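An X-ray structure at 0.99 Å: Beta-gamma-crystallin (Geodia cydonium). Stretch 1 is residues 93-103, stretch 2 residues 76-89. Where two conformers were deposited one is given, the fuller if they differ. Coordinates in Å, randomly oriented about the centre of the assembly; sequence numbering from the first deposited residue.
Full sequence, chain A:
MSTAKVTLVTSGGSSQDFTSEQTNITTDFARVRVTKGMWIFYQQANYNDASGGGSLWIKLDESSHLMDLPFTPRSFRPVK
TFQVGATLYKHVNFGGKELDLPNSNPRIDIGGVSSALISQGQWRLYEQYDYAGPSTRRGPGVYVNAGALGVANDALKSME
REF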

ATOM      1  N   ASN A  93      -8.355   1.044   0.951  1.00  5.77           N
ATOM      2  CA  ASN A  93      -7.604   2.091   0.272  1.00  5.70           C
ATOM      3  C   ASN A  93      -6.168   2.185   0.804  1.00  5.06           C
ATOM      4  O   ASN A  93      -5.555   3.233   0.894  1.00  6.04           O
ATOM      5  CB  ASN A  93      -8.269   3.445   0.367  1.00  6.35           C
ATOM      6  CG  ASN A  93      -9.677   3.424  -0.216  1.00  7.19           C
ATOM      7  OD1 ASN A  93      -9.969   2.677  -1.139  1.00  8.96           O
ATOM      8  ND2 ASN A  93     -10.542   4.228   0.388  1.00  9.51           N
ATOM      9  N   PHE A  94      -5.628   1.013   1.148  1.00  5.41           N
ATOM     10  CA  PHE A  94      -4.216   0.859   1.462  1.00  5.31           C
ATOM     11  C   PHE A  94      -3.826   1.630   2.690  1.00  5.34           C
ATOM     12  O   PHE A  94      -2.643   2.025   2.851  1.00  5.62           O
ATOM     13  CB  PHE A  94      -3.309   1.158   0.256  1.00  5.91           C
ATOM     14  CG  PHE A  94      -3.917   0.601  -0.989  1.00  5.83           C
ATOM     15  CD1 PHE A  94      -4.150  -0.783  -1.109  1.00  6.28           C
ATOM     16  CD2 PHE A  94      -4.323   1.404  -2.032  1.00  7.37           C
ATOM     17  CE1 PHE A  94      -4.814  -1.293  -2.193  1.00  6.95           C
ATOM     18  CE2 PHE A  94      -4.973   0.897  -3.112  1.00  8.61           C
ATOM     19  CZ  PHE A  94      -5.225  -0.475  -3.197  1.00  8.25           C
ATOM     20  N   GLY A  95      -4.756   1.847   3.626  1.00  5.79           N
ATOM     21  CA  GLY A  95      -4.439   2.576   4.818  1.00  5.75           C
ATOM     22  C   GLY A  95      -3.974   1.705   5.960  1.00  5.37           C
ATOM     23  O   GLY A  95      -4.159   0.509   5.994  1.00  6.23           O
ATOM     24  N   GLY A  96      -3.351   2.378   6.951  1.00  5.57           N
ATOM     25  CA  GLY A  96      -3.018   1.736   8.221  1.00  5.90           C
ATOM     26  C   GLY A  96      -1.857   0.786   8.134  1.00  5.74           C
ATOM     27  O   GLY A  96      -1.033   0.799   7.215  1.00  6.62           O
ATOM     28  N   LYS A  97      -1.769  -0.084   9.140  1.00  5.99           N
ATOM     29  CA  LYS A  97      -0.656  -1.031   9.263  1.00  6.04           C
ATOM     30  C   LYS A  97      -0.567  -1.871   8.011  1.00  5.75           C
ATOM     31  O   LYS A  97      -1.563  -2.412   7.528  1.00  6.84           O
ATOM     32  CB  LYS A  97      -0.919  -1.912  10.474  0.73  7.68           C
ATOM     33  CG  LYS A  97       0.226  -2.839  10.820  0.73 11.07           C
ATOM     34  CD  LYS A  97       0.127  -3.519  12.142  0.73 14.49           C
ATOM     35  CE  LYS A  97       0.522  -2.723  13.362  0.73 18.32           C
ATOM     36  NZ  LYS A  97       1.277  -3.620  14.300  0.73 27.32           N
ATOM     37  N   GLU A  98       0.663  -2.042   7.501  1.00  5.70           N
ATOM     38  CA  GLU A  98       0.914  -2.878   6.350  1.00  5.86           C
ATOM     39  C   GLU A  98       1.725  -4.124   6.758  1.00  6.19           C
ATOM     40  O   GLU A  98       2.393  -4.173   7.800  1.00  7.17           O
ATOM     41  CB  GLU A  98       1.680  -2.121   5.246  1.00  6.26           C
ATOM     42  CG  GLU A  98       3.125  -1.811   5.586  1.00  7.04           C
ATOM     43  CD  GLU A  98       3.907  -1.077   4.531  1.00  8.00           C
ATOM     44  OE1 GLU A  98       3.514  -1.114   3.332  1.00  8.64           O
ATOM     45  OE2 GLU A  98       4.919  -0.428   4.883  1.00  9.32           O
ATOM     46  N   LEU A  99       1.658  -5.117   5.883  1.00  6.02           N
ATOM     47  CA  LEU A  99       2.400  -6.357   6.026  1.00  6.30           C
ATOM     48  C   LEU A  99       2.846  -6.807   4.653  1.00  6.16           C
ATOM     49  O   LEU A  99       2.033  -7.016   3.739  1.00  6.40           O
ATOM     50  CB  LEU A  99       1.544  -7.454   6.673  1.00  6.64           C
ATOM     51  CG  LEU A  99       2.193  -8.805   6.776  1.00  7.55           C
ATOM     52  CD1 LEU A  99       3.366  -8.791   7.732  1.00  9.82           C
ATOM     53  CD2 LEU A  99       1.136  -9.828   7.160  1.00  9.41           C
ATOM     54  N   ASP A 100       4.162  -6.953   4.458  1.00  6.50           N
ATOM     55  CA  ASP A 100       4.736  -7.418   3.227  1.00  6.84           C
ATOM     56  C   ASP A 100       4.803  -8.951   3.183  1.00  6.88           C
ATOM     57  O   ASP A 100       5.244  -9.606   4.138  1.00  7.84           O
ATOM     58  CB  ASP A 100       6.156  -6.891   3.063  1.00  7.73           C
ATOM     59  CG  ASP A 100       6.223  -5.378   2.802  1.00  8.81           C
ATOM     60  OD1 ASP A 100       5.269  -4.837   2.209  1.00  8.75           O
ATOM     61  OD2 ASP A 100       7.245  -4.780   3.146  1.00 11.21           O
ATOM     62  N   LEU A 101       4.365  -9.506   2.042  1.00  6.91           N
ATOM     63  CA  LEU A 101       4.406 -10.914   1.723  1.00  7.04           C
ATOM     64  C   LEU A 101       5.266 -11.140   0.503  1.00  7.39           C
ATOM     65  O   LEU A 101       4.789 -11.142  -0.638  1.00  7.74           O
ATOM     66  CB  LEU A 101       3.023 -11.534   1.457  1.00  8.10           C
ATOM     67  CG  LEU A 101       2.222 -11.967   2.681  1.00  7.63           C
ATOM     68  CD1 LEU A 101       1.850 -10.835   3.622  1.00 10.08           C
ATOM     69  CD2 LEU A 101       0.990 -12.724   2.265  1.00 10.28           C
ATOM     70  N   PRO A 102       6.575 -11.399   0.713  1.00  8.78           N
ATOM     71  CA  PRO A 102       7.396 -11.885  -0.425  1.00 10.03           C
ATOM     72  C   PRO A 102       7.042 -13.319  -0.818  1.00  9.22           C
ATOM     73  O   PRO A 102       7.336 -13.711  -1.934  1.00 11.59           O
ATOM     74  CB  PRO A 102       8.814 -11.815   0.161  1.00 12.76           C
ATOM     75  CG  PRO A 102       8.673 -11.911   1.631  1.00 13.02           C
ATOM     76  CD  PRO A 102       7.408 -11.209   1.918  1.00 11.17           C
ATOM     77  N   ASN A 103       6.471 -14.058   0.122  1.00  8.84           N
ATOM     78  CA  ASN A 103       6.190 -15.465  -0.068  1.00 10.35           C
ATOM     79  C   ASN A 103       4.952 -15.800   0.790  1.00  8.11           C
ATOM     80  O   ASN A 103       4.351 -14.926   1.424  1.00  8.91           O
ATOM     81  CB  ASN A 103       7.356 -16.369   0.221  1.00 15.83           C
ATOM     82  CG  ASN A 103       7.256 -17.590  -0.749  1.00 19.99           C
ATOM     83  OD1 ASN A 103       6.324 -18.423  -0.983  1.00 17.10           O
ATOM     84  ND2 ASN A 103       8.333 -17.621  -1.569  1.00 31.98           N
TER
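Stretch 2 76-89: FRPVKTFQVGATLY

Stretch 2 meets stretch 1 twice: its second strand, 86-89, pairs with strand 98-101, and from its earlier part R77, K80 and T81 supply side chains to the same contact. The two strands run antiparallel, their directions 159° apart and their axes approaching to 4.6 Å. L101 pairs with A86 (L101 N to A86 O 2.7 Å, A86 N to L101 O 3.0 Å) and L99 with L88 (L88 N to L99 O 2.9 Å, L99 N to L88 O 2.9 Å), while D100–T87 and E98–Y89 are the non-hydrogen-bonded pairs, with CA atoms 4.4 and 4.5 Å apart.

This register sorts the side chains. L99, L101, A86 and L88 share one face, where L88, chi1 m and chi2 t, brings CD1 to 3.9 Å from L101 CD1. The other face carries E98, D100, T87 and Y89. D100, chi1 m, accepts a hydrogen bond from T87 OG1 at OD1 (2.7 Å) and forms a salt bridge from OD2 to K80 NZ (3.1 Å). E98, chi1 p, is extended at chi2 (t), and its OE2 forms a salt bridge to K80 NZ at 3.4 Å, longer than that of D100. K80 folds back through m, t, m, m to serve both acids, and one water joins its N and NZ to E98 OE1 and D100 OD1.

R77 starts at p, then runs nearly straight, delivering its guanidinium edge-on to the loop carbonyls: NH2 lies 2.7 Å from G96 O and 2.9 Å from F94 O, and NH1 3.0 Å from G96 O. Beside it, F94 CB sits 3.9 Å from the Y89 ring centroid, almost on the normal, and the F94 ring turns its edge to that face. The positive phi at G96 by itself favours glycine. At G85 an ideal CB would clash with L101 O, 2.2 Å away.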

ATOM      1  N   PHE A  76       3.299   9.128   3.569  1.00  4.59           N
ATOM      2  CA  PHE A  76       3.463   8.453   2.286  1.00  4.59           C
ATOM      3  C   PHE A  76       4.470   7.351   2.488  1.00  4.35           C
ATOM      4  O   PHE A  76       5.324   7.396   3.384  1.00  5.21           O
ATOM      5  CB  PHE A  76       3.861   9.433   1.166  1.00  4.87           C
ATOM      6  CG  PHE A  76       5.092  10.276   1.430  1.00  5.17           C
ATOM      7  CD1 PHE A  76       4.964  11.483   2.085  1.00  5.77           C
ATOM      8  CD2 PHE A  76       6.355   9.879   1.030  1.00  5.82           C
ATOM      9  CE1 PHE A  76       6.094  12.276   2.303  1.00  6.59           C
ATOM     10  CE2 PHE A  76       7.445  10.670   1.259  1.00  7.00           C
ATOM     11  CZ  PHE A  76       7.333  11.877   1.899  1.00  6.71           C
ATOM     12  N   ARG A  77       4.389   6.325   1.616  1.00  4.66           N
ATOM     13  CA  ARG A  77       5.271   5.176   1.787  1.00  4.87           C
ATOM     14  C   ARG A  77       5.400   4.408   0.491  1.00  4.58           C
ATOM     15  O   ARG A  77       4.481   4.401  -0.340  1.00  5.02           O
ATOM     16  CB  ARG A  77       4.774   4.236   2.913  1.00  5.33           C
ATOM     17  CG  ARG A  77       3.336   3.745   2.685  1.00  5.51           C
ATOM     18  CD  ARG A  77       2.925   2.820   3.827  1.00  5.37           C
ATOM     19  NE  ARG A  77       1.498   2.572   3.793  1.00  5.40           N
ATOM     20  CZ  ARG A  77       0.828   1.973   4.785  1.00  5.25           C
ATOM     21  NH1 ARG A  77       1.496   1.501   5.843  1.00  5.55           N
ATOM     22  NH2 ARG A  77      -0.476   1.842   4.735  1.00  5.48           N
ATOM     23  N   PRO A  78       6.508   3.698   0.311  1.00  4.72           N
ATOM     24  CA  PRO A  78       6.673   2.840  -0.846  1.00  5.08           C
ATOM     25  C   PRO A  78       5.913   1.533  -0.643  1.00  5.34           C
ATOM     26  O   PRO A  78       5.620   1.093   0.457  1.00  6.09           O
ATOM     27  CB  PRO A  78       8.194   2.613  -0.889  1.00  6.09           C
ATOM     28  CG  PRO A  78       8.601   2.641   0.586  1.00  6.30           C
ATOM     29  CD  PRO A  78       7.720   3.680   1.192  1.00  5.67           C
ATOM     30  N   VAL A  79       5.639   0.877  -1.777  1.00  5.72           N
ATOM     31  CA  VAL A  79       5.085  -0.447  -1.777  1.00  5.93           C
ATOM     32  C   VAL A  79       6.271  -1.398  -1.940  1.00  5.79           C
ATOM     33  O   VAL A  79       6.797  -1.609  -3.034  1.00  6.98           O
ATOM     34  CB  VAL A  79       4.040  -0.645  -2.875  1.00  6.77           C
ATOM     35  CG1 VAL A  79       3.441  -2.049  -2.812  1.00  8.21           C
ATOM     36  CG2 VAL A  79       2.924   0.422  -2.774  1.00  7.41           C
ATOM     37  N   LYS A  80       6.763  -1.963  -0.842  1.00  6.22           N
ATOM     38  CA  LYS A  80       8.072  -2.589  -0.860  1.00  7.28           C
ATOM     39  C   LYS A  80       8.060  -3.978  -1.506  1.00  7.39           C
ATOM     40  O   LYS A  80       9.127  -4.529  -1.801  1.00  9.65           O
ATOM     41  CB  LYS A  80       8.692  -2.676   0.557  0.77  7.41           C
ATOM     42  CG  LYS A  80       8.900  -1.287   1.158  0.77  9.13           C
ATOM     43  CD  LYS A  80       9.828  -1.349   2.376  0.77 10.23           C
ATOM     44  CE  LYS A  80       9.239  -2.158   3.506  0.77 10.73           C
ATOM     45  NZ  LYS A  80       7.845  -1.836   3.901  0.77  9.89           N
ATOM     46  N   THR A  81       6.891  -4.508  -1.811  1.00  7.07           N
ATOM     47  CA  THR A  81       6.783  -5.744  -2.578  1.00  6.94           C
ATOM     48  C   THR A  81       6.574  -5.504  -4.046  1.00  7.01           C
ATOM     49  O   THR A  81       6.316  -6.500  -4.761  1.00  8.03           O
ATOM     50  CB  THR A  81       5.706  -6.672  -1.971  1.00  7.40           C
ATOM     51  OG1 THR A  81       4.494  -6.042  -2.174  1.00  8.84           O
ATOM     52  CG2 THR A  81       6.036  -7.063  -0.546  1.00  8.40           C
ATOM     53  N   PHE A  82       6.726  -4.288  -4.525  1.00  7.69           N
ATOM     54  CA  PHE A  82       6.767  -4.042  -5.968  1.00  8.11           C
ATOM     55  C   PHE A  82       7.805  -4.996  -6.567  1.00  8.92           C
ATOM     56  O   PHE A  82       8.960  -5.033  -6.084  1.00 10.43           O
ATOM     57  CB  PHE A  82       7.138  -2.598  -6.149  1.00  9.75           C
ATOM     58  CG  PHE A  82       7.365  -2.197  -7.596  1.00 12.27           C
ATOM     59  CD1 PHE A  82       6.401  -2.348  -8.547  1.00 16.40           C
ATOM     60  CD2 PHE A  82       8.554  -1.690  -8.009  1.00 13.69           C
ATOM     61  CE1 PHE A  82       6.597  -1.982  -9.881  1.00 19.44           C
ATOM     62  CE2 PHE A  82       8.798  -1.247  -9.313  1.00 16.86           C
ATOM     63  CZ  PHE A  82       7.773  -1.368 -10.219  1.00 17.65           C
ATOM     64  N   GLN A  83       7.420  -5.756  -7.572  1.00 10.15           N
ATOM     65  CA  GLN A  83       8.306  -6.701  -8.259  1.00 12.53           C
ATOM     66  C   GLN A  83       8.784  -7.862  -7.394  1.00 12.90           C
ATOM     67  O   GLN A  83       9.796  -8.512  -7.772  1.00 15.93           O
ATOM     68  CB  GLN A  83       9.521  -5.974  -8.835  1.00 16.05           C
ATOM     69  CG  GLN A  83       9.176  -4.893  -9.845  1.00 19.14           C
ATOM     70  CD  GLN A  83      10.403  -4.177 -10.373  1.00 21.97           C
ATOM     71  OE1 GLN A  83      11.455  -4.172  -9.734  1.00 29.25           O
ATOM     72  NE2 GLN A  83      10.279  -3.570 -11.539  1.00 23.30           N
ATOM     73  N   VAL A  84       8.095  -8.110  -6.306  1.00 10.84           N
ATOM     74  CA  VAL A  84       8.505  -9.162  -5.386  1.00 11.65           C
ATOM     75  C   VAL A  84       7.337  -9.990  -4.953  1.00  9.92           C
ATOM     76  O   VAL A  84       7.481 -11.214  -4.903  1.00 12.29           O
ATOM     77  CB  VAL A  84       9.192  -8.551  -4.150  1.00 12.58           C
ATOM     78  CG1 VAL A  84       9.537  -9.695  -3.184  1.00 17.59           C
ATOM     79  CG2 VAL A  84      10.430  -7.736  -4.490  1.00 14.53           C
ATOM     80  N   GLY A  85       6.195  -9.432  -4.615  1.00  8.58           N
ATOM     81  CA  GLY A  85       5.108 -10.216  -4.003  1.00  7.51           C
ATOM     82  C   GLY A  85       3.895  -9.371  -3.773  1.00  6.64           C
ATOM     83  O   GLY A  85       3.408  -8.717  -4.723  1.00  7.82           O
ATOM     84  N   ALA A  86       3.369  -9.352  -2.558  1.00  6.79           N
ATOM     85  CA  ALA A  86       2.122  -8.686  -2.235  1.00  6.23           C
ATOM     86  C   ALA A  86       2.298  -7.935  -0.910  1.00  5.98           C
ATOM     87  O   ALA A  86       3.069  -8.354  -0.048  1.00  6.65           O
ATOM     88  CB  ALA A  86       0.979  -9.677  -2.100  1.00  7.86           C
ATOM     89  N   THR A  87       1.526  -6.852  -0.743  1.00  5.99           N
ATOM     90  CA  THR A  87       1.436  -6.140   0.540  1.00  5.82           C
ATOM     91  C   THR A  87      -0.043  -6.051   0.925  1.00  5.63           C
ATOM     92  O   THR A  87      -0.880  -5.760   0.086  1.00  6.13           O
ATOM     93  CB  THR A  87       2.074  -4.742   0.489  1.00  6.13           C
ATOM     94  OG1 THR A  87       3.445  -4.866   0.216  1.00  7.58           O
ATOM     95  CG2 THR A  87       1.970  -3.990   1.794  1.00  6.85           C
ATOM     96  N   LEU A  88      -0.303  -6.344   2.210  1.00  5.49           N
ATOM     97  CA  LEU A  88      -1.615  -6.300   2.816  1.00  5.33           C
ATOM     98  C   LEU A  88      -1.734  -5.058   3.716  1.00  5.10           C
ATOM     99  O   LEU A  88      -0.732  -4.666   4.324  1.00  6.10           O
ATOM    100  CB  LEU A  88      -1.864  -7.546   3.645  1.00  5.85           C
ATOM    101  CG  LEU A  88      -1.625  -8.860   2.899  1.00  6.95           C
ATOM    102  CD1 LEU A  88      -1.911 -10.018   3.863  1.00  7.71           C
ATOM    103  CD2 LEU A  88      -2.481  -8.956   1.669  1.00  8.74           C
ATOM    104  N   TYR A  89      -2.931  -4.532   3.830  1.00  5.33           N
ATOM    105  CA  TYR A  89      -3.167  -3.302   4.593  1.00  5.39           C
ATOM    106  C   TYR A  89      -4.370  -3.467   5.501  1.00  5.44           C
ATOM    107  O   TYR A  89      -5.375  -4.124   5.153  1.00  5.73           O
ATOM    108  CB  TYR A  89      -3.403  -2.139   3.634  1.00  5.26           C
ATOM    109  CG  TYR A  89      -2.252  -1.877   2.726  1.00  5.61           C
ATOM    110  CD1 TYR A  89      -1.231  -1.013   3.082  1.00  6.10           C
ATOM    111  CD2 TYR A  89      -2.158  -2.480   1.463  1.00  6.18           C
ATOM    112  CE1 TYR A  89      -0.151  -0.755   2.228  1.00  5.80           C
ATOM    113  CE2 TYR A  89      -1.098  -2.244   0.623  1.00  6.25           C
ATOM    114  CZ  TYR A  89      -0.084  -1.377   1.012  1.00  5.72           C
ATOM    115  OH  TYR A  89       0.954  -1.176   0.127  1.00  6.71           O
TER
HETATM  116  O   HOH W   1       4.221   1.335   6.841  1.00  7.67           O
HETATM  117  O   HOH W   2       2.890   0.409   1.249  1.00  7.79           O
HETATM  118  O   HOH W   3       6.393   1.116   3.174  1.00  8.09           O
HETATM  119  O   HOH W   4       5.637  -2.138   1.830  1.00  8.87           O
HETATM  120  O   HOH W   5       6.524  -2.143   6.559  1.00 33.60           O
HETATM  121  O   HOH W   6       9.688 -13.384  -3.316  1.00 20.56           O